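Local coordinates for purine nucleoside phosphorylase (Caulobacter vibrioides, PDB 1XFJ), which probably acts as a purine nucleoside phosphorylase of the YfiH/LACC1 family, cleaving inosine and methylthioadenosine with phosphate and deaminating adenosine, at residues 36-44 with 52-60. Sequence-based numbering, arbitrary orientation.
Sequences YDSLNVGRG and VEENRARIA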
# COMPACT_ATOMS: atom_id res chain seq x y z
N TYR A 36 -7.30 17.75 -0.08
CA TYR A 36 -5.99 17.11 0.12
C TYR A 36 -5.47 17.34 1.53
O TYR A 36 -4.38 16.89 1.88
CB TYR A 36 -4.98 17.69 -0.88
CG TYR A 36 -5.45 17.64 -2.32
CD1 TYR A 36 -5.56 16.43 -2.99
CD2 TYR A 36 -5.79 18.81 -3.00
CE1 TYR A 36 -6.01 16.38 -4.31
CE2 TYR A 36 -6.24 18.78 -4.31
CZ TYR A 36 -6.35 17.56 -4.96
OH TYR A 36 -6.81 17.54 -6.26
N ASP A 37 -6.28 18.02 2.34
CA ASP A 37 -5.93 18.38 3.72
C ASP A 37 -4.75 17.67 4.37
O ASP A 37 -4.86 16.55 4.86
CB ASP A 37 -7.17 18.30 4.61
CG ASP A 37 -6.88 18.68 6.06
OD1 ASP A 37 -5.94 19.47 6.31
OD2 ASP A 37 -7.60 18.19 6.96
N SER A 38 -3.57 18.32 4.30
CA SER A 38 -2.33 17.96 4.98
C SER A 38 -1.48 17.03 4.13
O SER A 38 -0.76 17.43 3.21
CB SER A 38 -2.63 17.32 6.33
OG SER A 38 -1.73 17.77 7.33
N LEU A 39 -1.35 15.74 4.56
CA LEU A 39 -0.37 14.82 3.99
C LEU A 39 -0.61 14.05 2.70
O LEU A 39 -0.57 12.81 2.68
CB LEU A 39 0.07 13.84 5.08
CG LEU A 39 1.52 13.34 5.00
CD1 LEU A 39 2.48 14.51 5.17
CD2 LEU A 39 1.75 12.31 6.09
N ASN A 40 -0.80 14.78 1.61
CA ASN A 40 -1.02 14.17 0.30
C ASN A 40 0.30 13.97 -0.43
O ASN A 40 1.03 14.94 -0.68
CB ASN A 40 -1.96 15.06 -0.52
CG ASN A 40 -2.05 14.62 -1.97
OD1 ASN A 40 -2.08 13.42 -2.27
ND2 ASN A 40 -2.10 15.59 -2.88
N VAL A 41 0.62 12.73 -0.78
CA VAL A 41 1.87 12.43 -1.47
C VAL A 41 1.70 12.13 -2.96
O VAL A 41 2.66 11.77 -3.64
CB VAL A 41 2.59 11.22 -0.81
CG1 VAL A 41 2.93 11.54 0.64
CG2 VAL A 41 1.73 9.97 -0.91
N GLY A 42 0.48 12.30 -3.46
CA GLY A 42 0.20 12.03 -4.86
C GLY A 42 0.75 13.00 -5.89
O GLY A 42 0.17 14.06 -6.14
N ARG A 43 1.87 12.63 -6.51
CA ARG A 43 2.48 13.48 -7.53
C ARG A 43 1.61 13.55 -8.78
O ARG A 43 1.72 14.48 -9.59
CB ARG A 43 3.87 12.95 -7.89
CG ARG A 43 4.96 13.38 -6.92
CD ARG A 43 6.29 12.73 -7.28
NE ARG A 43 7.40 13.35 -6.57
CZ ARG A 43 8.66 12.92 -6.66
NH1 ARG A 43 8.96 11.88 -7.42
NH2 ARG A 43 9.62 13.55 -5.99
N GLY A 44 0.73 12.57 -8.94
CA GLY A 44 -0.14 12.53 -10.10
C GLY A 44 -1.50 13.15 -9.83
O GLY A 44 -2.38 13.13 -10.68
N VAL A 52 2.79 18.83 -2.40
CA VAL A 52 3.00 17.39 -2.49
C VAL A 52 4.46 17.08 -2.19
O VAL A 52 4.77 16.14 -1.46
CB VAL A 52 2.65 16.85 -3.89
CG1 VAL A 52 3.06 15.39 -4.00
CG2 VAL A 52 1.14 17.00 -4.14
N GLU A 53 5.37 17.87 -2.76
CA GLU A 53 6.79 17.65 -2.51
C GLU A 53 7.15 17.87 -1.05
O GLU A 53 7.99 17.16 -0.49
CB GLU A 53 7.62 18.57 -3.40
CG GLU A 53 7.59 18.15 -4.86
CD GLU A 53 8.02 16.71 -5.05
OE1 GLU A 53 9.18 16.38 -4.69
OE2 GLU A 53 7.22 15.89 -5.56
N GLU A 54 6.51 18.85 -0.42
CA GLU A 54 6.77 19.13 0.99
C GLU A 54 6.28 17.97 1.84
O GLU A 54 6.93 17.58 2.80
CB GLU A 54 6.08 20.43 1.42
CG GLU A 54 6.01 20.68 2.92
CD GLU A 54 7.36 20.89 3.58
OE1 GLU A 54 8.33 21.21 2.86
OE2 GLU A 54 7.45 20.76 4.82
N ASN A 55 5.13 17.41 1.48
CA ASN A 55 4.60 16.28 2.23
C ASN A 55 5.55 15.09 2.12
O ASN A 55 5.83 14.42 3.11
CB ASN A 55 3.20 15.91 1.74
CG ASN A 55 2.20 17.01 1.99
OD1 ASN A 55 2.21 17.64 3.04
ND2 ASN A 55 1.31 17.24 1.03
N ARG A 56 6.04 14.84 0.91
CA ARG A 56 6.97 13.74 0.68
C ARG A 56 8.25 13.95 1.49
O ARG A 56 8.81 13.01 2.04
CB ARG A 56 7.32 13.63 -0.81
CG ARG A 56 6.22 13.00 -1.66
CD ARG A 56 6.60 13.03 -3.14
NE ARG A 56 7.91 12.42 -3.37
CZ ARG A 56 8.10 11.26 -3.98
NH1 ARG A 56 7.07 10.55 -4.41
NH2 ARG A 56 9.33 10.79 -4.14
N ALA A 57 8.70 15.20 1.58
CA ALA A 57 9.91 15.52 2.32
C ALA A 57 9.71 15.25 3.81
O ALA A 57 10.61 14.76 4.50
CB ALA A 57 10.30 16.97 2.10
N ARG A 58 8.52 15.58 4.32
CA ARG A 58 8.23 15.35 5.73
C ARG A 58 8.30 13.87 6.06
O ARG A 58 8.84 13.48 7.10
CB ARG A 58 6.84 15.90 6.07
CG ARG A 58 6.76 17.39 5.90
CD ARG A 58 5.49 17.99 6.46
NE ARG A 58 5.64 19.45 6.51
CZ ARG A 58 4.92 20.26 7.27
NH1 ARG A 58 3.98 19.78 8.08
NH2 ARG A 58 5.17 21.56 7.25
N ILE A 59 7.76 13.05 5.17
CA ILE A 59 7.77 11.61 5.36
C ILE A 59 9.20 11.09 5.30
O ILE A 59 9.60 10.27 6.12
CB ILE A 59 6.89 10.91 4.31
CG1 ILE A 59 5.41 11.19 4.61
CG2 ILE A 59 7.16 9.41 4.30
CD1 ILE A 59 4.45 10.66 3.57
N ALA A 60 9.96 11.58 4.33
CA ALA A 60 11.35 11.16 4.18
C ALA A 60 12.12 11.52 5.45
O ALA A 60 12.95 10.74 5.92
CB ALA A 60 11.98 11.86 2.97
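R43 reaches from the loop to the helix and forms a side-on salt bridge with E53: R43 NE bonds E53 OE2 at 2.7 Å, and R43 NH2 bonds E53 OE1 at 3.1 Å. Both carboxylate oxygens use their syn lone pairs, and the guanidinium and carboxylate planes are only 26° apart. The long arginine, extended from CG to NE, reaches the helix, whereas E53 bends at chi2 (-56°) to turn its carboxylate toward the loop. The guanidinium of R56 lies flat over one face of the R43 guanidinium, with R43 CZ and R56 CZ 3.2 Å apart and the planes at 11°. The E53 carboxylate at the edge of R43 would probably balance part of the gathered positive charge.

The second polar grip belongs to N55, whose amide can donate and accept at once: N55 ND2 bonds N40 O at 2.9 Å, and S32 and V31 hold ND2 and OD1 respectively. N40 itself shapes the loop. Its OD1 accepts from the N of G42 in an Asx turn and also from the N of R252. The loop after strand 20-25 runs back over helix 49-62, into which it leads.

Apolar side chains meet further along the helix. Isoleucine's longer branch carries I59 CD1 to V41 CG1 at 3.4 Å, a tight fit, and to L39 CD2; L254 of strand 253-259 meets both V41 and I59. Beta-branched V52 has two methyls for two carbonyls, CG1 against V41 and CG2 against G42.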